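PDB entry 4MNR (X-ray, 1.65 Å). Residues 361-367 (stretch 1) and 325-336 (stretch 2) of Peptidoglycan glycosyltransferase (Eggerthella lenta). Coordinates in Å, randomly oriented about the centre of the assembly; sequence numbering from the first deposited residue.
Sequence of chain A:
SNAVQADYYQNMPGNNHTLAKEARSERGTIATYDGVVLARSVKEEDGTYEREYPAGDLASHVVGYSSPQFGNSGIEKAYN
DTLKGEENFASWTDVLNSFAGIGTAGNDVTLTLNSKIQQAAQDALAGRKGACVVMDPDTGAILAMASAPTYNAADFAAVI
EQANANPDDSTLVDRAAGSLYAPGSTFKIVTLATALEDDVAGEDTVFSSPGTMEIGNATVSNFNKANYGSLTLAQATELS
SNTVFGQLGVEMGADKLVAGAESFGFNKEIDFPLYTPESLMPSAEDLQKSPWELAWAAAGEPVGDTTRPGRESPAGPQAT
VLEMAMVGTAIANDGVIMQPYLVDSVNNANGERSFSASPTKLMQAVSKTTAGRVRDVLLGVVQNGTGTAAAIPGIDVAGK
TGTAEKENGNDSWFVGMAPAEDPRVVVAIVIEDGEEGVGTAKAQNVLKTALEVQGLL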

# COMPACT_ATOMS: atom_id res chain seq x y z
N LYS A 361 -10.37 15.38 -1.15
CA LYS A 361 -11.06 14.09 -1.11
C LYS A 361 -11.01 13.36 -2.45
O LYS A 361 -11.24 13.96 -3.51
CB LYS A 361 -12.52 14.28 -0.70
CG LYS A 361 -13.37 13.01 -0.78
CD LYS A 361 -14.68 13.16 -0.01
CE LYS A 361 -15.62 14.15 -0.66
NZ LYS A 361 -16.87 14.28 0.14
N LEU A 362 -10.70 12.07 -2.41
CA LEU A 362 -10.81 11.23 -3.59
C LEU A 362 -12.17 10.53 -3.58
O LEU A 362 -12.94 10.66 -4.53
CB LEU A 362 -9.68 10.21 -3.63
CG LEU A 362 -9.78 9.19 -4.77
CD1 LEU A 362 -9.91 9.84 -6.15
CD2 LEU A 362 -8.57 8.29 -4.71
N MSE A 363 -12.46 9.80 -2.51
CA MSE A 363 -13.77 9.15 -2.40
C MSE A 363 -14.17 8.85 -0.96
O MSE A 363 -13.32 8.75 -0.07
CB MSE A 363 -13.81 7.87 -3.26
CG MSE A 363 -12.82 6.82 -2.85
SE MSE A 363 -12.83 5.32 -4.10
CE MSE A 363 -11.83 6.11 -5.56
N GLN A 364 -15.47 8.73 -0.73
CA GLN A 364 -15.98 8.28 0.57
C GLN A 364 -16.20 6.77 0.50
O GLN A 364 -17.14 6.32 -0.16
CB GLN A 364 -17.31 8.97 0.88
CG GLN A 364 -17.90 8.58 2.23
CD GLN A 364 -17.61 9.60 3.32
OE1 GLN A 364 -17.57 10.80 3.06
NE2 GLN A 364 -17.41 9.12 4.55
N ALA A 365 -15.35 5.99 1.15
CA ALA A 365 -15.48 4.53 1.10
C ALA A 365 -16.66 4.01 1.91
O ALA A 365 -17.49 3.26 1.41
CB ALA A 365 -14.18 3.83 1.54
N VAL A 366 -16.72 4.42 3.18
CA VAL A 366 -17.80 4.03 4.08
C VAL A 366 -18.15 5.22 4.97
O VAL A 366 -17.45 6.23 4.94
CB VAL A 366 -17.40 2.84 5.00
CG1 VAL A 366 -17.25 1.54 4.20
CG2 VAL A 366 -16.13 3.16 5.78
N SER A 367 -19.21 5.11 5.75
CA SER A 367 -19.59 6.18 6.67
C SER A 367 -18.61 6.32 7.83
O SER A 367 -17.86 5.40 8.15
CB SER A 367 -20.99 5.95 7.24
OG SER A 367 -20.97 4.87 8.17
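Stretch 2 325-336: AMVGTAIANDGV

Stretch 2 comes to stretch 1 as the end of a helix, a tight turn and the start of a strand. Residues 325-332 are helical, and Asn333 is the first to leave helical phi/psi. A type I' turn spans Asn333 to Val336, and at its end Val336 forms an antiparallel, non-hydrogen-bonded bridge with Gln364 of the strand 361-364, the CA atoms of Val336 and Gln364 lying 4.4 Å apart.

Some of the turn's polar groups are satisfied within stretch 2. Val336 N donates to Asn333 O at 3.1 Å, and Gly335 N reaches back to Ala330 O at 2.8 Å, so the helix end and the turn are tied together. The amide side chain of Asn333 suits its place because ND2 can donate to Val336 O, 3.3 Å away, closing the turn a second time. Within the helix, Thr329 OG1 gives its proton to Met326 O at 2.9 Å, an economical way to satisfy a hydroxyl in a buried position.

Across the stretches, Gly335 O is the central acceptor. Ala365 N approaches it at 2.8 Å, and Val366 N adds a weak bond to the same Gly335 O at 3.5 Å. Glycine is needed here for two reasons. With phi/psi of 96/-7, a CB would jam against the carbonyl oxygen of Asp334, and it would also lie 2.0 Å from Val366 O. Without that atom, Gly335 CA comes within 3.3 Å of Val366 O in a CA-H...O contact.

Gln364 turns its long side chain forward along its own stretch. Its NE2 donates to Val366 O at 2.9 Å, almost linearly, and also to a water, at 3.0 Å from NE2. That water donates in turn to Asp334 O, 2.6 Å from the water oxygen, so one amide group satisfies a carbonyl of its own stretch and is linked through solvent to one in the turn. Ser367, whose CB points away from stretch 2, occupies an N-cap position and uses OG to cap a backbone nitrogen just past the stretch.

Most of the remaining contacts are between apolar groups. Val336 packs CG1 at 3.8 Å from Lys361 CD, so the aliphatic part of Lys361 packs against it, while Val336 CG2 lies in van der Waals contact 3.5 Å from Gln364 OE1. On the helix, Met326 and Ala330 both direct CB toward stretch 1. Met326, a selenomethionine, brings its CE to 3.6 Å from Leu362 CD2, whereas the small side chains of Ala330 and Ala365 allow close packing, CB to CB at 4.0 Å.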

# COMPACT_ATOMS: atom_id res chain seq x y z
N ALA A 325 -2.65 0.95 1.44
CA ALA A 325 -2.49 2.06 2.35
C ALA A 325 -3.73 2.95 2.31
O ALA A 325 -4.19 3.41 3.34
CB ALA A 325 -1.22 2.85 2.02
N MSE A 326 -4.26 3.16 1.11
CA MSE A 326 -5.51 3.93 0.97
C MSE A 326 -6.68 3.27 1.69
O MSE A 326 -7.52 3.95 2.26
CB MSE A 326 -5.84 4.17 -0.51
CG MSE A 326 -4.78 5.07 -1.17
SE MSE A 326 -4.97 5.08 -3.11
CE MSE A 326 -6.80 5.59 -3.16
N VAL A 327 -6.73 1.94 1.66
CA VAL A 327 -7.76 1.23 2.43
C VAL A 327 -7.61 1.57 3.91
O VAL A 327 -8.58 1.86 4.60
CB VAL A 327 -7.68 -0.30 2.20
CG1 VAL A 327 -8.52 -1.02 3.24
CG2 VAL A 327 -8.15 -0.65 0.81
N GLY A 328 -6.37 1.54 4.40
CA GLY A 328 -6.09 1.95 5.76
C GLY A 328 -6.49 3.38 6.06
O GLY A 328 -7.02 3.68 7.13
N THR A 329 -6.22 4.29 5.13
CA THR A 329 -6.57 5.69 5.39
C THR A 329 -8.09 5.89 5.47
O THR A 329 -8.54 6.75 6.21
CB THR A 329 -5.94 6.71 4.40
OG1 THR A 329 -6.47 6.52 3.08
CG2 THR A 329 -4.42 6.58 4.39
N ALA A 330 -8.86 5.07 4.75
CA ALA A 330 -10.32 5.17 4.83
C ALA A 330 -10.78 4.88 6.24
O ALA A 330 -11.62 5.58 6.79
CB ALA A 330 -10.97 4.19 3.86
N ILE A 331 -10.22 3.84 6.84
CA ILE A 331 -10.61 3.47 8.19
C ILE A 331 -10.13 4.51 9.21
O ILE A 331 -10.85 4.86 10.15
CB ILE A 331 -10.11 2.06 8.53
CG1 ILE A 331 -10.70 1.05 7.53
CG2 ILE A 331 -10.50 1.68 9.96
CD1 ILE A 331 -12.22 1.12 7.39
N ALA A 332 -8.93 5.05 8.99
CA ALA A 332 -8.35 6.06 9.85
C ALA A 332 -9.06 7.42 9.79
O ALA A 332 -9.17 8.12 10.80
CB ALA A 332 -6.86 6.22 9.52
N ASN A 333 -9.56 7.79 8.61
CA ASN A 333 -10.04 9.14 8.35
C ASN A 333 -11.55 9.20 8.19
O ASN A 333 -12.05 9.84 7.27
CB ASN A 333 -9.36 9.68 7.08
CG ASN A 333 -9.51 11.18 6.89
OD1 ASN A 333 -9.43 11.97 7.84
ND2 ASN A 333 -9.72 11.58 5.65
N ASP A 334 -12.28 8.53 9.09
CA ASP A 334 -13.74 8.65 9.13
C ASP A 334 -14.41 8.22 7.82
O ASP A 334 -15.46 8.75 7.44
CB ASP A 334 -14.16 10.08 9.51
CG ASP A 334 -13.66 10.50 10.89
OD1 ASP A 334 -13.52 9.62 11.76
OD2 ASP A 334 -13.41 11.71 11.09
N GLY A 335 -13.77 7.29 7.12
CA GLY A 335 -14.37 6.69 5.93
C GLY A 335 -13.92 7.33 4.63
O GLY A 335 -14.24 6.82 3.55
N VAL A 336 -13.18 8.43 4.72
CA VAL A 336 -12.83 9.21 3.53
C VAL A 336 -11.42 8.90 3.10
O VAL A 336 -10.49 8.95 3.89
CB VAL A 336 -12.90 10.71 3.82
CG1 VAL A 336 -12.51 11.51 2.59
CG2 VAL A 336 -14.30 11.09 4.27
O HOH W 1 -16.93 10.83 6.96